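Local coordinates for FERM, RhoGEF and pleckstrin domain protein 2 (Danio rerio, PDB 6D21) that probably activates the small GTPase RAC1 as a guanine nucleotide exchange factor, this piece being its FERM domain, a module linked to membrane targeting, at residues N118-L123 with K148-Q153; L138-F143 with E162-H167. All coordinates share one frame; numbering follows the deposited sequence.

Contact 1: N118-L123 with K148-Q153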
# COMPACT_ATOMS: atom_id res chain seq x y z
N ASN A 118 -6.41 -20.41 -0.79
CA ASN A 118 -5.17 -21.17 -0.57
C ASN A 118 -3.93 -20.27 -0.50
O ASN A 118 -3.02 -20.51 0.30
CB ASN A 118 -5.02 -22.22 -1.66
CG ASN A 118 -5.89 -23.43 -1.41
OD1 ASN A 118 -6.69 -23.45 -0.48
ND2 ASN A 118 -5.75 -24.46 -2.24
N THR A 119 -3.89 -19.24 -1.32
CA THR A 119 -2.79 -18.28 -1.28
C THR A 119 -2.84 -17.45 0.00
O THR A 119 -1.79 -17.16 0.61
CB THR A 119 -2.81 -17.35 -2.49
OG1 THR A 119 -2.62 -18.13 -3.68
CG2 THR A 119 -1.67 -16.31 -2.39
N ALA A 120 -4.04 -17.04 0.41
CA ALA A 120 -4.20 -16.33 1.67
C ALA A 120 -3.68 -17.17 2.82
O ALA A 120 -2.94 -16.68 3.68
CB ALA A 120 -5.67 -15.97 1.92
N ALA A 121 -4.07 -18.44 2.83
CA ALA A 121 -3.67 -19.35 3.89
C ALA A 121 -2.14 -19.52 3.94
O ALA A 121 -1.53 -19.59 5.00
CB ALA A 121 -4.35 -20.70 3.71
N LEU A 122 -1.52 -19.57 2.76
CA LEU A 122 -0.08 -19.74 2.65
C LEU A 122 0.66 -18.50 3.16
O LEU A 122 1.61 -18.62 3.93
CB LEU A 122 0.30 -20.04 1.21
CG LEU A 122 1.80 -20.09 0.96
CD1 LEU A 122 2.42 -21.25 1.73
CD2 LEU A 122 2.08 -20.18 -0.54
N LEU A 123 0.22 -17.32 2.74
CA LEU A 123 0.76 -16.07 3.30
C LEU A 123 0.59 -16.04 4.82
O LEU A 123 1.52 -15.72 5.56
CB LEU A 123 0.07 -14.85 2.66
CG LEU A 123 0.45 -14.54 1.21
CD1 LEU A 123 -0.53 -13.56 0.58
CD2 LEU A 123 1.89 -13.99 1.14
N LYS A 148 -6.11 -11.82 14.19
CA LYS A 148 -6.81 -11.98 12.93
C LYS A 148 -5.90 -11.59 11.77
O LYS A 148 -5.35 -10.50 11.73
CB LYS A 148 -8.10 -11.16 12.92
CG LYS A 148 -8.94 -11.39 11.68
CD LYS A 148 -10.35 -10.86 11.84
CE LYS A 148 -11.35 -11.82 11.21
NZ LYS A 148 -12.27 -11.11 10.29
N LEU A 149 -5.70 -12.53 10.85
CA LEU A 149 -4.83 -12.32 9.69
C LEU A 149 -5.63 -12.21 8.41
O LEU A 149 -5.22 -11.56 7.45
CB LEU A 149 -3.83 -13.46 9.58
CG LEU A 149 -3.04 -13.72 10.86
CD1 LEU A 149 -2.42 -15.10 10.85
CD2 LEU A 149 -1.98 -12.65 11.00
N LEU A 150 -6.79 -12.88 8.39
CA LEU A 150 -7.64 -12.93 7.21
C LEU A 150 -9.02 -12.37 7.53
O LEU A 150 -9.50 -12.54 8.64
CB LEU A 150 -7.77 -14.39 6.70
CG LEU A 150 -6.46 -15.11 6.41
CD1 LEU A 150 -6.69 -16.47 5.73
CD2 LEU A 150 -5.59 -14.23 5.53
N PRO A 151 -9.67 -11.72 6.56
CA PRO A 151 -11.00 -11.14 6.80
C PRO A 151 -12.02 -12.21 7.26
O PRO A 151 -12.76 -11.96 8.20
CB PRO A 151 -11.37 -10.55 5.44
CG PRO A 151 -10.05 -10.31 4.74
CD PRO A 151 -9.14 -11.40 5.22
N CYS A 152 -12.03 -13.37 6.61
CA CYS A 152 -12.89 -14.49 7.01
C CYS A 152 -12.02 -15.68 7.37
O CYS A 152 -11.89 -16.63 6.61
CB CYS A 152 -13.85 -14.89 5.89
SG CYS A 152 -15.13 -13.69 5.47
N GLN A 153 -11.42 -15.62 8.55
CA GLN A 153 -10.36 -16.55 8.91
C GLN A 153 -10.81 -17.91 9.46
O GLN A 153 -10.10 -18.91 9.32
CB GLN A 153 -9.46 -15.84 9.92
CG GLN A 153 -8.50 -16.68 10.68
CD GLN A 153 -7.53 -15.81 11.44
OE1 GLN A 153 -7.04 -14.82 10.90
NE2 GLN A 153 -7.28 -16.13 12.70
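A120 meets L150 through a single methyl: its CB lies against the forked end of the leucine, 4.0 Å from L150 CD1 and equally far from L150 CD2. Because CG of L150 stands anti to its carbonyl carbon (chi1 -55°), the fork is carried from the loop to the helix, and CD2 comes within 4.1 Å of A120 O. Along the helix, A121 adds its backbone N, 4.4 Å from L150 CD1, while its methyl turns from the loop. This close-packed part is small, apolar in its side chains and without a hydrogen bond across it: a loop leucine fitted against one alanine methyl and the backbone beside it.

The solvent side is looser: P151 and C152 are exposed and make no contact with the helix segment, yet the turn is braced from within, since the side-chain carbonyl of Q153 accepts two backbone N-H groups in its plane, L149 N to Q153 OE1 at 2.7 Å and nearly straight (172°), and L150 N to the same oxygen at 3.2 Å.

Within the helical FERM central domain, L150 also touches L108 of helix 94-110 and I160 of helix 157-164, with A120 on helix 117-132 as its third neighbour.

Contact 2: L138-F143 with E162-H167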
# COMPACT_ATOMS: atom_id res chain seq x y z
N LEU A 138 -1.18 -26.44 20.07
CA LEU A 138 -1.83 -25.59 21.07
C LEU A 138 -1.53 -24.10 20.89
O LEU A 138 -2.43 -23.26 21.04
CB LEU A 138 -1.43 -26.03 22.48
CG LEU A 138 -1.83 -27.45 22.92
CD1 LEU A 138 -1.23 -27.81 24.28
CD2 LEU A 138 -3.35 -27.59 22.95
N ALA A 139 -0.28 -23.77 20.57
CA ALA A 139 0.13 -22.37 20.42
C ALA A 139 -0.41 -21.73 19.14
O ALA A 139 -0.66 -20.53 19.10
CB ALA A 139 1.64 -22.26 20.46
N ASP A 140 -0.57 -22.54 18.10
CA ASP A 140 -1.11 -22.03 16.84
C ASP A 140 -2.60 -21.71 16.98
O ASP A 140 -3.06 -20.68 16.51
CB ASP A 140 -0.88 -23.03 15.70
CG ASP A 140 0.51 -22.92 15.11
OD1 ASP A 140 1.49 -22.76 15.87
OD2 ASP A 140 0.63 -22.98 13.86
N ARG A 141 -3.35 -22.59 17.64
CA ARG A 141 -4.77 -22.35 17.84
C ARG A 141 -4.99 -21.14 18.76
O ARG A 141 -5.91 -20.34 18.53
CB ARG A 141 -5.44 -23.60 18.40
CG ARG A 141 -5.40 -24.77 17.43
CD ARG A 141 -5.91 -26.07 18.02
NE ARG A 141 -5.76 -27.13 17.03
CZ ARG A 141 -6.66 -27.41 16.08
NH1 ARG A 141 -7.78 -26.71 16.01
NH2 ARG A 141 -6.43 -28.38 15.22
N GLU A 142 -4.15 -21.00 19.78
CA GLU A 142 -4.24 -19.85 20.69
C GLU A 142 -3.94 -18.55 19.94
O GLU A 142 -4.64 -17.55 20.11
CB GLU A 142 -3.29 -20.03 21.87
N PHE A 143 -2.89 -18.57 19.12
CA PHE A 143 -2.53 -17.41 18.34
C PHE A 143 -3.65 -16.98 17.38
O PHE A 143 -3.97 -15.79 17.28
CB PHE A 143 -1.24 -17.68 17.55
CG PHE A 143 -0.77 -16.50 16.73
CD1 PHE A 143 -0.07 -15.46 17.32
CD2 PHE A 143 -1.03 -16.43 15.37
CE1 PHE A 143 0.38 -14.38 16.58
CE2 PHE A 143 -0.59 -15.35 14.61
CZ PHE A 143 0.12 -14.32 15.22
N GLU A 162 -1.98 -26.36 8.96
CA GLU A 162 -1.44 -27.42 8.13
C GLU A 162 -0.22 -26.93 7.37
O GLU A 162 0.84 -27.56 7.40
CB GLU A 162 -2.52 -27.93 7.16
CG GLU A 162 -2.12 -29.10 6.30
CD GLU A 162 -3.26 -29.58 5.40
OE1 GLU A 162 -4.34 -28.95 5.39
OE2 GLU A 162 -3.06 -30.60 4.69
N LEU A 163 -0.35 -25.79 6.69
CA LEU A 163 0.77 -25.23 5.94
C LEU A 163 1.92 -24.78 6.85
O LEU A 163 3.09 -24.86 6.47
CB LEU A 163 0.28 -24.07 5.08
CG LEU A 163 -0.65 -24.44 3.93
CD1 LEU A 163 -1.16 -23.19 3.22
CD2 LEU A 163 0.07 -25.36 2.96
N HIS A 164 1.58 -24.30 8.04
CA HIS A 164 2.60 -23.85 8.99
C HIS A 164 3.51 -25.01 9.45
O HIS A 164 4.63 -24.78 9.88
CB HIS A 164 1.92 -23.18 10.20
CG HIS A 164 2.87 -22.65 11.22
ND1 HIS A 164 2.51 -22.45 12.54
CD2 HIS A 164 4.17 -22.27 11.13
CE1 HIS A 164 3.54 -21.97 13.21
NE2 HIS A 164 4.56 -21.85 12.37
N ARG A 165 3.03 -26.24 9.33
CA ARG A 165 3.85 -27.42 9.67
C ARG A 165 5.06 -27.56 8.75
O ARG A 165 6.04 -28.22 9.11
CB ARG A 165 3.00 -28.71 9.62
CG ARG A 165 1.94 -28.81 10.71
CD ARG A 165 1.19 -30.14 10.65
NE ARG A 165 1.34 -30.90 11.90
CZ ARG A 165 1.98 -32.06 12.01
NH1 ARG A 165 2.55 -32.61 10.94
NH2 ARG A 165 2.06 -32.67 13.19
N ARG A 166 5.00 -26.96 7.57
CA ARG A 166 6.08 -27.05 6.60
C ARG A 166 7.26 -26.12 6.92
O ARG A 166 8.36 -26.34 6.43
CB ARG A 166 5.58 -26.71 5.20
CG ARG A 166 4.39 -27.50 4.71
CD ARG A 166 3.98 -26.98 3.35
NE ARG A 166 2.92 -27.76 2.72
CZ ARG A 166 2.39 -27.47 1.53
NH1 ARG A 166 2.83 -26.43 0.84
NH2 ARG A 166 1.42 -28.23 1.03
N HIS A 167 7.02 -25.09 7.72
CA HIS A 167 8.00 -24.00 7.82
C HIS A 167 8.91 -24.15 9.03
O HIS A 167 9.43 -23.16 9.54
CB HIS A 167 7.29 -22.64 7.89
CG HIS A 167 6.22 -22.44 6.86
ND1 HIS A 167 6.28 -23.00 5.60
CD2 HIS A 167 5.06 -21.74 6.90
CE1 HIS A 167 5.20 -22.65 4.91
NE2 HIS A 167 4.45 -21.88 5.68
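The flat groups are the imidazole of H164 and the carboxylate of D140, which meet at the edge of the ring, not over a face: OD2 of the aspartate sits near the ring plane beside ND1, and the two planes are 14° apart. The H167 ring has L163 O 3.3 Å above one face, offset toward the rim, and stacks with H126. H164 ND1 donates to D140 OD2 across 2.4 Å, a very short distance whose exact value deserves caution, with an N-H...O angle of 159°. D140 OD1 is not a second acceptor for the ring, lying 3.5 Å from H164 ND1 at a poor angle and 3.4 Å from H164 CE1, but it takes a weak hydrogen bond from D136 N.

Both side chains leave their helices toward each other. With CG of H164 anti to the backbone N (chi1 -178°), the ring reaches across to helix 137-146. At its other nitrogen, NE2 bonds to the carbonyl oxygen of G133, so both ring nitrogens are held and the rotation of the imidazole is fixed. With a carboxylate at one nitrogen and a carbonyl oxygen at the other, the ring probably carries both protons and a positive charge.

This histidine-carboxylate pair ties helix 137-146 to helix 157-164. Helix 117-132 borders it, with I132 against D140 and V128 against H164, while M161, one turn before the histidine, packs on D140.

In the fold
Both contacts are buried, and both lie in the FERM central domain, their centres 13 Å apart, but they illustrate two ways of joining helical elements. Contact 1 is apolar and joins a loop to helix 117-132; contact 2 is polar, joins two helices, and lies farther out, its centre about 27 Å from the centre of the chain, against about 18 Å for contact 1. The segments alternate along the sequence, so the loop of contact 1 follows the first helix of contact 2 and leads into the second. They also touch directly: L163 CD1 packs 3.7 Å from L122 CA, and L149 rests against F143, so apolar packing connects the two contacts.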